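Local coordinates for protein sulfotransferase (Mycobacterium tuberculosis, PDB 2ZQ5) that probably transfers a sulfuryl group from the donor PAPS to an acceptor, as other enzymes of the sulfotransferase family do, at residues Thr97-Thr102 with Ala263-Leu268; Thr254-Glu259 with Val315-Leu320. All blocks are in the same frame, centred on the assembly; numbering follows the deposited sequence.

Contact 1 (Thr97-Thr102 with Ala263-Leu268)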
loop_
_atom_site.group_PDB
_atom_site.type_symbol
_atom_site.label_atom_id
_atom_site.label_comp_id
_atom_site.label_asym_id
_atom_site.label_seq_id
_atom_site.Cartn_x
_atom_site.Cartn_y
_atom_site.Cartn_z
ATOM N N THR A 97 3.499 9.419 1.653
ATOM C CA THR A 97 4.260 8.476 0.856
ATOM C C THR A 97 5.746 8.627 1.142
ATOM O O THR A 97 6.178 9.595 1.780
ATOM C CB THR A 97 3.959 8.636 -0.660
ATOM O OG1 THR A 97 4.478 7.504 -1.366
ATOM C CG2 THR A 97 4.581 9.907 -1.217
ATOM N N GLY A 98 6.514 7.649 0.681
ATOM C CA GLY A 98 7.945 7.632 0.902
ATOM C C GLY A 98 8.359 6.181 1.034
ATOM O O GLY A 98 7.511 5.290 1.004
ATOM N N LEU A 99 9.655 5.934 1.174
ATOM C CA LEU A 99 10.153 4.568 1.308
ATOM C C LEU A 99 9.851 3.986 2.675
ATOM O O LEU A 99 9.578 4.712 3.630
ATOM C CB LEU A 99 11.669 4.526 1.098
ATOM C CG LEU A 99 12.214 4.437 -0.327
ATOM C CD1 LEU A 99 11.609 5.510 -1.212
ATOM C CD2 LEU A 99 13.733 4.568 -0.277
ATOM N N VAL A 100 9.894 2.663 2.765
ATOM C CA VAL A 100 9.679 2.021 4.047
ATOM C C VAL A 100 10.907 2.434 4.860
ATOM O O VAL A 100 11.967 2.708 4.288
ATOM C CB VAL A 100 9.620 0.482 3.906
ATOM C CG1 VAL A 100 10.927 -0.043 3.348
ATOM C CG2 VAL A 100 9.320 -0.154 5.255
ATOM N N ARG A 101 10.755 2.505 6.177
ATOM C CA ARG A 101 11.835 2.893 7.085
ATOM C C ARG A 101 12.134 4.395 7.077
ATOM O O ARG A 101 13.215 4.814 7.495
ATOM C CB ARG A 101 13.126 2.125 6.756
ATOM C CG ARG A 101 12.989 0.610 6.737
ATOM C CD ARG A 101 12.512 0.051 8.066
ATOM N NE ARG A 101 12.487 -1.410 8.043
ATOM C CZ ARG A 101 11.891 -2.168 8.957
ATOM N NH1 ARG A 101 11.258 -1.607 9.979
ATOM N NH2 ARG A 101 11.928 -3.489 8.850
ATOM N N THR A 102 11.189 5.208 6.604
ATOM C CA THR A 102 11.390 6.659 6.585
ATOM C C THR A 102 10.365 7.402 7.441
ATOM O O THR A 102 10.318 8.633 7.434
ATOM C CB THR A 102 11.334 7.246 5.152
ATOM O OG1 THR A 102 10.025 7.058 4.597
ATOM C CG2 THR A 102 12.363 6.575 4.263
ATOM N N ALA A 263 19.971 -1.392 3.414
ATOM C CA ALA A 263 20.206 -2.736 3.940
ATOM C C ALA A 263 18.985 -3.229 4.714
ATOM O O ALA A 263 18.567 -4.377 4.564
ATOM C CB ALA A 263 21.440 -2.749 4.839
ATOM N N SER A 264 18.411 -2.348 5.530
ATOM C CA SER A 264 17.238 -2.682 6.332
ATOM C C SER A 264 16.055 -3.029 5.433
ATOM O O SER A 264 15.299 -3.960 5.714
ATOM C CB SER A 264 16.873 -1.503 7.237
ATOM O OG SER A 264 15.725 -1.789 8.019
ATOM N N MET A 265 15.902 -2.274 4.350
ATOM C CA MET A 265 14.821 -2.505 3.400
ATOM C C MET A 265 14.956 -3.887 2.772
ATOM O O MET A 265 13.975 -4.623 2.640
ATOM C CB MET A 265 14.849 -1.435 2.307
ATOM C CG MET A 265 14.555 -0.031 2.812
ATOM S SD MET A 265 14.974 1.239 1.604
ATOM C CE MET A 265 13.877 0.804 0.279
ATOM N N CYS A 266 16.178 -4.238 2.387
ATOM C CA CYS A 266 16.432 -5.533 1.773
ATOM C C CYS A 266 16.250 -6.674 2.769
ATOM O O CYS A 266 15.725 -7.731 2.420
ATOM C CB CYS A 266 17.846 -5.569 1.189
ATOM S SG CYS A 266 18.084 -4.485 -0.243
ATOM N N SER A 267 16.683 -6.453 4.007
ATOM C CA SER A 267 16.556 -7.461 5.051
ATOM C C SER A 267 15.083 -7.743 5.329
ATOM O O SER A 267 14.694 -8.890 5.550
ATOM C CB SER A 267 17.253 -6.984 6.326
ATOM O OG SER A 267 17.180 -7.964 7.347
ATOM N N LEU A 268 14.260 -6.698 5.313
ATOM C CA LEU A 268 12.830 -6.874 5.548
ATOM C C LEU A 268 12.234 -7.741 4.441
ATOM O O LEU A 268 11.473 -8.672 4.707
ATOM C CB LEU A 268 12.117 -5.519 5.577
ATOM C CG LEU A 268 10.585 -5.563 5.618
ATOM C CD1 LEU A 268 10.121 -6.308 6.856
ATOM C CD2 LEU A 268 10.031 -4.149 5.610
#
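Apolar contacts carry most of the touch between the loop 97-102 and the helix 263-268. Met265 CG slides past Val100 CG1 at 3.7 Å, the two side chains running in opposite directions. The Met265 chain then bends at chi3 (62°), which puts its methyl CE against Leu99 CD2 at 3.8 Å, the two crossing at about a right angle. One turn on, Leu268 CD2 meets Val100 CG2 obliquely at 4.1 Å.

Arg101 bends at chi2 (-59°), and its NE comes within 3.3 Å of Ser264 OG, at too poor an angle for a hydrogen bond. Leu268 CD2 comes obliquely to Arg101 NH2, at 3.8 Å. Ser264 is placed like the serine that binds the donor's 3'-phosphate in related enzymes.

Leu99 to Thr102 form a type II beta turn, with Arg101 at positive phi (75°). Thr102 N bonds only weakly to Leu99 O; Thr102 OG1 donates to the same oxygen over 2.6 Å, on an in-plane lone pair, helping to close the turn.

The loop, joining strand 94-97 to helix 104-111, corresponds in position to the 5'-phosphosulfate-binding loop of sulfotransferases and probably acts as one. Trp293 of helix 282-304 packs on Leu99 and Met265, and Leu236 of helix 234-237 touches Leu99.

Contact 2 (Thr254-Glu259 with Val315-Leu320)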
loop_
_atom_site.group_PDB
_atom_site.type_symbol
_atom_site.label_atom_id
_atom_site.label_comp_id
_atom_site.label_asym_id
_atom_site.label_seq_id
_atom_site.Cartn_x
_atom_site.Cartn_y
_atom_site.Cartn_z
ATOM N N THR A 254 7.988 11.650 3.122
ATOM C CA THR A 254 8.992 11.490 4.163
ATOM C C THR A 254 10.350 11.316 3.496
ATOM O O THR A 254 10.444 10.818 2.372
ATOM C CB THR A 254 8.694 10.268 5.048
ATOM O OG1 THR A 254 8.529 9.108 4.224
ATOM C CG2 THR A 254 7.435 10.501 5.865
ATOM N N HIS A 255 11.403 11.726 4.193
ATOM C CA HIS A 255 12.753 11.639 3.657
ATOM C C HIS A 255 13.753 11.110 4.670
ATOM O O HIS A 255 13.662 11.398 5.863
ATOM C CB HIS A 255 13.227 13.021 3.204
ATOM C CG HIS A 255 12.431 13.598 2.077
ATOM N ND1 HIS A 255 12.665 13.271 0.760
ATOM C CD2 HIS A 255 11.401 14.476 2.072
ATOM C CE1 HIS A 255 11.813 13.924 -0.010
ATOM N NE2 HIS A 255 11.036 14.662 0.761
ATOM N N ARG A 256 14.711 10.338 4.173
ATOM C CA ARG A 256 15.779 9.784 4.994
ATOM C C ARG A 256 16.842 9.312 4.012
ATOM O O ARG A 256 16.522 8.645 3.031
ATOM C CB ARG A 256 15.269 8.612 5.831
ATOM C CG ARG A 256 16.235 8.186 6.922
ATOM C CD ARG A 256 15.674 7.036 7.719
ATOM N NE ARG A 256 16.523 6.703 8.856
ATOM C CZ ARG A 256 16.266 5.724 9.719
ATOM N NH1 ARG A 256 15.183 4.973 9.574
ATOM N NH2 ARG A 256 17.089 5.502 10.736
ATOM N N PRO A 257 18.115 9.672 4.242
ATOM C CA PRO A 257 19.180 9.249 3.328
ATOM C C PRO A 257 19.074 7.752 3.077
ATOM O O PRO A 257 19.229 6.948 3.991
ATOM C CB PRO A 257 20.447 9.644 4.077
ATOM C CG PRO A 257 20.013 10.884 4.806
ATOM C CD PRO A 257 18.662 10.477 5.349
ATOM N N VAL A 258 18.822 7.386 1.827
ATOM C CA VAL A 258 18.626 5.988 1.472
ATOM C C VAL A 258 19.775 5.045 1.812
ATOM O O VAL A 258 19.539 3.879 2.128
ATOM C CB VAL A 258 18.237 5.868 -0.024
ATOM C CG1 VAL A 258 17.991 4.409 -0.401
ATOM C CG2 VAL A 258 16.972 6.691 -0.287
ATOM N N GLU A 259 21.012 5.532 1.774
ATOM C CA GLU A 259 22.133 4.659 2.101
ATOM C C GLU A 259 22.069 4.180 3.553
ATOM O O GLU A 259 22.712 3.193 3.910
ATOM C CB GLU A 259 23.478 5.359 1.836
ATOM C CG GLU A 259 23.785 6.528 2.763
ATOM C CD GLU A 259 23.286 7.856 2.227
ATOM O OE1 GLU A 259 22.303 7.868 1.460
ATOM O OE2 GLU A 259 23.875 8.898 2.586
ATOM N N VAL A 315 8.846 15.953 4.914
ATOM C CA VAL A 315 9.168 15.685 6.308
ATOM C C VAL A 315 10.469 14.903 6.406
ATOM O O VAL A 315 10.645 13.895 5.725
ATOM C CB VAL A 315 8.064 14.849 6.994
ATOM C CG1 VAL A 315 8.499 14.469 8.403
ATOM C CG2 VAL A 315 6.765 15.628 7.032
ATOM N N ASP A 316 11.383 15.369 7.251
ATOM C CA ASP A 316 12.649 14.673 7.440
ATOM C C ASP A 316 12.499 13.717 8.612
ATOM O O ASP A 316 11.963 14.085 9.659
ATOM C CB ASP A 316 13.781 15.664 7.719
ATOM C CG ASP A 316 14.192 16.438 6.485
ATOM O OD1 ASP A 316 14.559 15.798 5.475
ATOM O OD2 ASP A 316 14.154 17.686 6.524
ATOM N N TYR A 317 12.963 12.485 8.430
ATOM C CA TYR A 317 12.872 11.473 9.473
ATOM C C TYR A 317 13.432 11.982 10.798
ATOM O O TYR A 317 12.842 11.749 11.851
ATOM C CB TYR A 317 13.630 10.210 9.055
ATOM C CG TYR A 317 13.438 9.041 9.998
ATOM C CD1 TYR A 317 12.210 8.387 10.086
ATOM C CD2 TYR A 317 14.482 8.592 10.805
ATOM C CE1 TYR A 317 12.024 7.313 10.954
ATOM C CE2 TYR A 317 14.308 7.519 11.677
ATOM C CZ TYR A 317 13.079 6.884 11.746
ATOM O OH TYR A 317 12.905 5.818 12.601
ATOM N N HIS A 318 14.565 12.677 10.741
ATOM C CA HIS A 318 15.193 13.194 11.951
ATOM C C HIS A 318 14.397 14.307 12.627
ATOM O O HIS A 318 14.414 14.424 13.853
ATOM C CB HIS A 318 16.624 13.666 11.658
ATOM C CG HIS A 318 16.717 14.735 10.613
ATOM N ND1 HIS A 318 16.148 15.980 10.766
ATOM C CD2 HIS A 318 17.339 14.752 9.410
ATOM C CE1 HIS A 318 16.417 16.718 9.705
ATOM N NE2 HIS A 318 17.138 15.997 8.866
ATOM N N ASP A 319 13.700 15.125 11.843
ATOM C CA ASP A 319 12.892 16.195 12.423
ATOM C C ASP A 319 11.622 15.582 12.999
ATOM O O ASP A 319 11.036 16.109 13.944
ATOM C CB ASP A 319 12.519 17.243 11.366
ATOM C CG ASP A 319 13.708 18.061 10.905
ATOM O OD1 ASP A 319 14.462 18.564 11.766
ATOM O OD2 ASP A 319 13.884 18.215 9.679
ATOM N N LEU A 320 11.213 14.455 12.424
ATOM C CA LEU A 320 10.014 13.748 12.857
ATOM C C LEU A 320 10.211 13.040 14.195
ATOM O O LEU A 320 9.519 13.340 15.170
ATOM C CB LEU A 320 9.599 12.729 11.791
ATOM C CG LEU A 320 8.403 11.823 12.104
ATOM C CD1 LEU A 320 7.184 12.670 12.436
ATOM C CD2 LEU A 320 8.122 10.919 10.910
#
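Val315 O takes one hydrogen bond, from His255 N, and one weaker CA-H...O contact, from Thr254 CA. The bond from His255 N is 2.8 Å to Val315 O, nearly along the C=O axis but bent at the hydrogen (131°). Thr254 CA lies 3.3 Å from the same Val315 O. One step on, Tyr317 N donates to His255 O over 2.9 Å, a straighter bond (160° at the hydrogen). The two bonds pair the ends of parallel strands 250-255 and 312-316. Thr254 and Val315 lie on one face of the sheet, His255 and Asp316 on the other. The His255 ring reaches back, and its NE2 bonds to Asp314.

Strand 312-316 is an outermost strand of the five-stranded parallel sheet, which belongs to the P-loop-like sulfotransferase fold. At Asp316 the chain turns straight into helix 317-322.

Beyond the strand ends, Arg256 is extended and runs alongside Tyr317, both pointing the same way. Its guanidinium is stacked flat on one face of the ring, planes 16° apart. The stack is offset, with Tyr317 CE2 over the guanidinium centre, 3.3 Å from Arg256 CZ. Arg256 CD makes an off-centre CH-pi contact with the same ring, and Arg256 NH1 is hydrogen-bonded to Arg101 O.

The centres of contacts 1 and 2 are about 12 Å apart, and their segments alternate along the chain. Loop 97-102 ties them together. Thr102 OG1 lies 2.6 Å from Thr254 OG1, probably a hydrogen bond. The 2.9 Å bond from Arg256 NH1 to Arg101 O lets the guanidinium of contact 2 hold the turn of contact 1. Thr102 O packs against Tyr317 CD1 at 3.3 Å. Strand 250-255 and its following loop serve contact 2; helix 262-272, next in the chain, serves contact 1. By analogy with other sulfotransferases, loop 97-102 probably holds the donor's 5'-phosphosulfate, while Arg256 and Ser264, eight residues apart, match the arginine and serine that hold the 3'-phosphate. No donor is in the model.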